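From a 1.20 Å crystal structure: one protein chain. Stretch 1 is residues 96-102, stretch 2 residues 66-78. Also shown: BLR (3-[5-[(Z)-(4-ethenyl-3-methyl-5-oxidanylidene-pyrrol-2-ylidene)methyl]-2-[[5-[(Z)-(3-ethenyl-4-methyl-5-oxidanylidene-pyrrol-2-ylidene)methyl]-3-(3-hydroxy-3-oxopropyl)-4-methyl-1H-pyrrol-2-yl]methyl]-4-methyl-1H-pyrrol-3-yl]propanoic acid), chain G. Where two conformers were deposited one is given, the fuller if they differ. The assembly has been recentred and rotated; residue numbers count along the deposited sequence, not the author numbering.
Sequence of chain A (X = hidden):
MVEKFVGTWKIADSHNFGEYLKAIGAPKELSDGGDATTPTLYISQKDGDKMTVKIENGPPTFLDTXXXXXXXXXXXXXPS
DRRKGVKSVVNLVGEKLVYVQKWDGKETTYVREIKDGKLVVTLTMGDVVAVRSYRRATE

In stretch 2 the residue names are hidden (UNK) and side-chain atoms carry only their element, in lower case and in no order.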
# COMPACT_ATOMS: atom_id res chain seq x y z
N LYS A 96 10.97 6.50 7.12
CA LYS A 96 10.13 5.95 6.08
C LYS A 96 9.86 4.47 6.32
O LYS A 96 10.71 3.74 6.84
CB LYS A 96 10.82 6.07 4.73
CG LYS A 96 11.27 7.47 4.31
CD LYS A 96 12.15 7.35 3.06
CE LYS A 96 12.68 8.68 2.55
NZ LYS A 96 13.56 8.45 1.34
N LEU A 97 8.68 4.02 5.89
CA LEU A 97 8.32 2.61 5.94
C LEU A 97 8.38 2.12 4.53
O LEU A 97 7.70 2.65 3.64
CB LEU A 97 6.92 2.44 6.50
CG LEU A 97 6.52 1.03 6.85
CD1 LEU A 97 7.29 0.55 8.11
CD2 LEU A 97 5.01 1.02 7.02
N VAL A 98 9.22 1.11 4.30
CA VAL A 98 9.46 0.61 2.95
C VAL A 98 9.01 -0.83 2.81
O VAL A 98 9.41 -1.70 3.58
CB VAL A 98 10.94 0.71 2.60
CG1 VAL A 98 11.18 0.12 1.24
CG2 VAL A 98 11.40 2.16 2.66
N TYR A 99 8.15 -1.06 1.83
CA TYR A 99 7.43 -2.32 1.64
C TYR A 99 7.83 -2.87 0.28
O TYR A 99 7.69 -2.17 -0.75
CB TYR A 99 5.93 -1.98 1.68
CG TYR A 99 4.93 -3.11 1.79
CD1 TYR A 99 4.82 -4.13 0.83
CD2 TYR A 99 4.04 -3.13 2.85
CE1 TYR A 99 3.80 -5.14 0.94
CE2 TYR A 99 3.07 -4.10 2.96
CZ TYR A 99 2.94 -5.09 2.02
OH TYR A 99 1.94 -6.02 2.18
N VAL A 100 8.39 -4.08 0.26
CA VAL A 100 8.85 -4.69 -0.99
C VAL A 100 8.12 -5.99 -1.22
O VAL A 100 8.02 -6.83 -0.31
CB VAL A 100 10.38 -4.93 -1.00
CG1 VAL A 100 10.82 -5.67 -2.30
CG2 VAL A 100 11.11 -3.62 -0.81
N GLN A 101 7.58 -6.15 -2.44
CA GLN A 101 6.97 -7.39 -2.89
C GLN A 101 7.82 -8.04 -3.97
O GLN A 101 8.28 -7.34 -4.89
CB GLN A 101 5.58 -7.11 -3.46
CG GLN A 101 4.56 -6.64 -2.43
CD GLN A 101 3.29 -6.16 -3.08
OE1 GLN A 101 3.31 -5.69 -4.21
NE2 GLN A 101 2.18 -6.26 -2.36
N LYS A 102 8.00 -9.36 -3.85
CA LYS A 102 8.74 -10.14 -4.83
C LYS A 102 7.87 -11.27 -5.34
O LYS A 102 7.21 -11.95 -4.55
CB LYS A 102 9.97 -10.76 -4.18
CG LYS A 102 10.94 -9.71 -3.65
CD LYS A 102 12.09 -10.35 -2.89
CE LYS A 102 12.78 -9.32 -2.00
NZ LYS A 102 13.67 -9.94 -0.95
N UNK A 66 -6.75 -7.18 4.29
CA UNK A 66 -5.86 -6.78 5.36
C UNK A 66 -4.50 -7.39 5.14
O UNK A 66 -4.37 -8.44 4.47
o UNK A 66 -7.04 -8.19 9.20
c UNK A 66 -6.75 -9.05 8.34
c UNK A 66 -6.40 -7.20 6.73
n UNK A 66 -6.87 -10.35 8.56
c UNK A 66 -6.24 -8.65 6.98
N UNK A 67 -3.48 -6.75 5.72
CA UNK A 67 -2.19 -7.39 5.88
C UNK A 67 -1.76 -7.26 7.33
O UNK A 67 -2.10 -6.27 8.02
c UNK A 67 -1.38 -7.10 3.49
c UNK A 67 -1.11 -6.78 4.96
c UNK A 67 -0.96 -5.29 5.17
N UNK A 68 -1.05 -8.27 7.81
CA UNK A 68 -0.48 -8.31 9.15
C UNK A 68 0.97 -8.73 9.02
O UNK A 68 1.25 -9.74 8.37
c UNK A 68 -4.46 -9.59 12.02
n UNK A 68 -5.00 -10.54 13.04
c UNK A 68 -2.64 -9.08 10.34
c UNK A 68 -1.20 -9.35 10.02
c UNK A 68 -3.16 -10.06 11.40
N UNK A 69 1.88 -8.00 9.64
CA UNK A 69 3.29 -8.33 9.52
C UNK A 69 4.12 -7.85 10.70
O UNK A 69 3.71 -6.96 11.46
c UNK A 69 2.37 -4.38 7.27
c UNK A 69 2.56 -5.75 7.39
c UNK A 69 4.36 -3.95 8.54
c UNK A 69 3.27 -3.49 7.85
c UNK A 69 3.87 -7.74 8.22
c UNK A 69 4.55 -5.35 8.66
c UNK A 69 3.65 -6.25 8.09
N UNK A 70 5.29 -8.44 10.82
CA UNK A 70 6.32 -8.00 11.73
C UNK A 70 7.46 -7.41 10.90
O UNK A 70 7.88 -7.99 9.90
n UNK A 70 9.87 -8.80 15.82
c UNK A 70 8.18 -10.07 14.45
c UNK A 70 7.97 -8.93 13.48
c UNK A 70 9.59 -10.04 15.03
c UNK A 70 6.79 -9.21 12.55
N UNK A 71 7.98 -6.25 11.30
CA UNK A 71 9.06 -5.63 10.55
C UNK A 71 10.19 -6.62 10.36
O UNK A 71 10.61 -7.30 11.31
c UNK A 71 8.13 -2.77 10.08
c UNK A 71 9.60 -4.39 11.27
c UNK A 71 9.18 -2.11 12.24
c UNK A 71 8.59 -3.26 11.43
N UNK A 72 10.71 -6.69 9.14
CA UNK A 72 11.83 -7.54 8.83
C UNK A 72 11.50 -8.98 8.53
O UNK A 72 12.39 -9.74 8.16
N UNK A 73 10.25 -9.38 8.72
CA UNK A 73 9.85 -10.77 8.54
C UNK A 73 9.03 -10.93 7.26
O UNK A 73 7.97 -10.35 7.12
o UNK A 73 8.00 -14.04 11.56
c UNK A 73 7.63 -13.17 10.75
o UNK A 73 6.48 -12.65 10.77
c UNK A 73 9.05 -11.28 9.75
c UNK A 73 8.60 -12.75 9.65
N UNK A 74 9.53 -11.73 6.33
CA UNK A 74 8.82 -11.99 5.10
C UNK A 74 7.50 -12.69 5.36
O UNK A 74 7.37 -13.56 6.24
o UNK A 74 10.04 -15.09 1.92
c UNK A 74 9.72 -12.82 4.19
c UNK A 74 10.11 -13.85 1.93
o UNK A 74 10.95 -13.21 1.25
c UNK A 74 9.14 -13.06 2.81
N UNK A 75 6.49 -12.35 4.56
CA UNK A 75 5.18 -12.97 4.69
C UNK A 75 4.52 -13.15 3.33
O UNK A 75 4.87 -12.48 2.36
c UNK A 75 3.42 -8.12 4.41
c UNK A 75 4.64 -8.43 5.00
c UNK A 75 2.47 -9.12 4.21
c UNK A 75 4.27 -12.18 5.64
c UNK A 75 4.92 -9.74 5.38
c UNK A 75 3.97 -10.76 5.20
c UNK A 75 2.74 -10.43 4.61
N UNK A 76 3.58 -14.09 3.25
CA UNK A 76 2.83 -14.31 2.02
C UNK A 76 1.73 -13.26 1.88
O UNK A 76 1.06 -12.96 2.85
o UNK A 76 2.81 -17.94 2.47
c UNK A 76 2.14 -15.69 2.04
o UNK A 76 4.18 -16.70 1.35
c UNK A 76 3.12 -16.85 1.95
N UNK A 77 1.55 -12.74 0.67
CA UNK A 77 0.46 -11.81 0.40
C UNK A 77 -0.31 -12.28 -0.82
O UNK A 77 0.24 -12.87 -1.74
c UNK A 77 1.02 -10.40 0.17
o UNK A 77 1.78 -7.71 0.13
o UNK A 77 -0.24 -6.94 -0.31
c UNK A 77 -0.05 -9.29 0.13
c UNK A 77 0.54 -7.89 -0.02
N UNK A 78 -1.60 -11.99 -0.83
CA UNK A 78 -2.53 -12.37 -1.89
C UNK A 78 -3.26 -11.11 -2.32
O UNK A 78 -4.42 -10.90 -1.99
c UNK A 78 -2.44 -14.68 0.57
c UNK A 78 -3.48 -13.47 -1.37
c UNK A 78 -1.70 -15.71 1.10
c UNK A 78 -1.44 -16.63 -1.10
c UNK A 78 -1.21 -16.69 0.27
c UNK A 78 -2.18 -15.59 -1.62
c UNK A 78 -2.71 -14.62 -0.78
CHA BLR G . -4.23 0.08 -0.76
NA BLR G . -2.57 -0.33 1.10
C1A BLR G . -3.51 -0.80 0.24
C2A BLR G . -3.58 -2.18 0.36
C3A BLR G . -2.64 -2.54 1.32
C4A BLR G . -2.03 -1.38 1.77
CMA BLR G . -2.34 -3.93 1.80
CAA BLR G . -4.51 -3.08 -0.39
CBA BLR G . -3.85 -3.80 -1.50
CGA BLR G . -4.76 -4.73 -2.23
O1A BLR G . -6.01 -4.54 -2.25
O2A BLR G . -4.20 -5.75 -2.79
CHB BLR G . -0.98 -1.33 2.80
NB BLR G . -1.04 1.05 3.40
C1B BLR G . -0.54 -0.27 3.55
C2B BLR G . 0.47 -0.26 4.53
C3B BLR G . 0.62 0.91 5.03
C4B BLR G . -0.28 1.94 4.37
CMB BLR G . 1.22 -1.51 4.93
OB BLR G . -0.47 3.10 4.51
CAB BLR G . 1.57 1.33 6.10
CBB BLR G . 1.69 2.60 6.57
NC BLR G . -6.86 -1.68 -4.99
C1C BLR G . -8.12 -2.21 -5.69
C2C BLR G . -7.51 -3.04 -6.77
C3C BLR G . -6.22 -3.04 -6.71
C4C BLR G . -5.73 -2.26 -5.67
CMC BLR G . -8.39 -3.79 -7.71
OC BLR G . -9.25 -1.93 -5.42
CAC BLR G . -5.30 -3.79 -7.59
CBC BLR G . -5.53 -3.97 -8.91
CHD BLR G . -4.44 -2.04 -5.31
ND BLR G . -4.66 -0.91 -3.02
C1D BLR G . -3.97 -1.36 -4.09
C2D BLR G . -2.55 -1.06 -3.85
C3D BLR G . -2.44 -0.43 -2.63
C4D BLR G . -3.79 -0.34 -2.04
CMD BLR G . -1.47 -1.39 -4.83
CAD BLR G . -1.16 0.02 -2.00
CBD BLR G . -0.96 1.51 -2.19
CGD BLR G . -1.70 2.28 -1.16
O1D BLR G . -2.56 3.11 -1.53
O2D BLR G . -1.45 2.15 0.06
O HOH W 1 11.45 -10.66 1.19

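Position 66 carries three carbons, the third bearing one oxygen and one nitrogen, and its side chain stays far from stretch 1. The terminal amide makes it Gln66, an exposed residue on the strand.

At position 67 one carbon carries two more, a beta-branched fork. Its CA-to-CB bond points toward stretch 1, and a methyl carbon lies near the hydroxyl of Tyr99. This is Val67: Val67 CG1 sits 3.7 Å from Tyr99 OH and, equally, Val67 CG1 is 3.7 Å from BLR CMA, so one small side chain lines both the contact and the ligand site.

Position 68 has four carbons in a row ending in nitrogen, exposed and out of reach, hence Lys68. The alternation is that of a strand, with polar residues before and after an inward apolar one.

At position 69 a single carbon leads to a six-carbon ring with no heteroatom, and that ring nears the ring of Tyr99, which gives Phe69. Its chi1 is 55° (p). Phe69 CE2 lies 4.4 Å from Tyr99 CE2, and Phe69 CE2 is 3.9 Å from BLR CMB; that methyl lies at the edge of the Phe69 ring.

Position 70, again four carbons and a terminal nitrogen without a contact to stretch 1, is Lys70, where a type II turn begins.

Position 71 shows four carbons forked at the second. Its CA-to-CB bond points sideways, but the end comes nearer, and a branch carbon meets Leu97. The pattern is that of Leu71, with Leu71 CD2 4.0 Å from Leu97 CD1.

Position 72 has no side-chain atoms and is Gly72. With phi/psi of 84/-7, a CB would be jammed against the carbonyl oxygen of Lys70's successor, Leu71, so the backbone itself calls for glycine.

Position 73 ends three carbons in two oxygens: Glu73, exposed, whose backbone N donates to Lys70 O at 3.0 Å and closes the turn.

Position 74 repeats that carboxylate pattern and is Glu74. It reaches stretch 1 through water 1, which donates to Glu74 OE1 at 2.6 Å and accepts from Lys102 NZ at 3.2 Å.

Position 75 has one carbon and a six-carbon ring, one carbon of which approaches the Tyr99 hydroxyl. It is Phe75; Tyr99 OH lies at its ring edge, 3.4 Å from Phe75 CZ.

Position 76 has two carbons, the second with two oxygens: Asp76, out of reach and exposed.

Position 77 has three carbons, the third carrying two oxygens. The residue is buried, its CA-to-CB bond points toward stretch 1, and one oxygen meets both Tyr99 and Gln101. This is Glu77. Glu77 OE1 accepts from Tyr99 OH at 2.7 Å and from Gln101 NE2 at 2.9 Å, the latter with an angle of 162°.

Position 78, one carbon and then a ring of six carbons, is Phe78, exposed and remote from stretch 1.

The contact works by alternation: Leu97, Tyr99 and Gln101 reach stretch 2, while Val98 and Val100 do not. Tyr99 is the hub, packing its ring near Phe69 and Phe75 while its hydroxyl meets the carboxylate. Two donors from stretch 1 converge on Glu77 OE1, which is also hydrogen-bonded elsewhere in the structure. Leu97 and Tyr99 also touch the ligand, tying the contact to the pocket.

Stretch 2 (66-78) QVKFKLGEEFDEF
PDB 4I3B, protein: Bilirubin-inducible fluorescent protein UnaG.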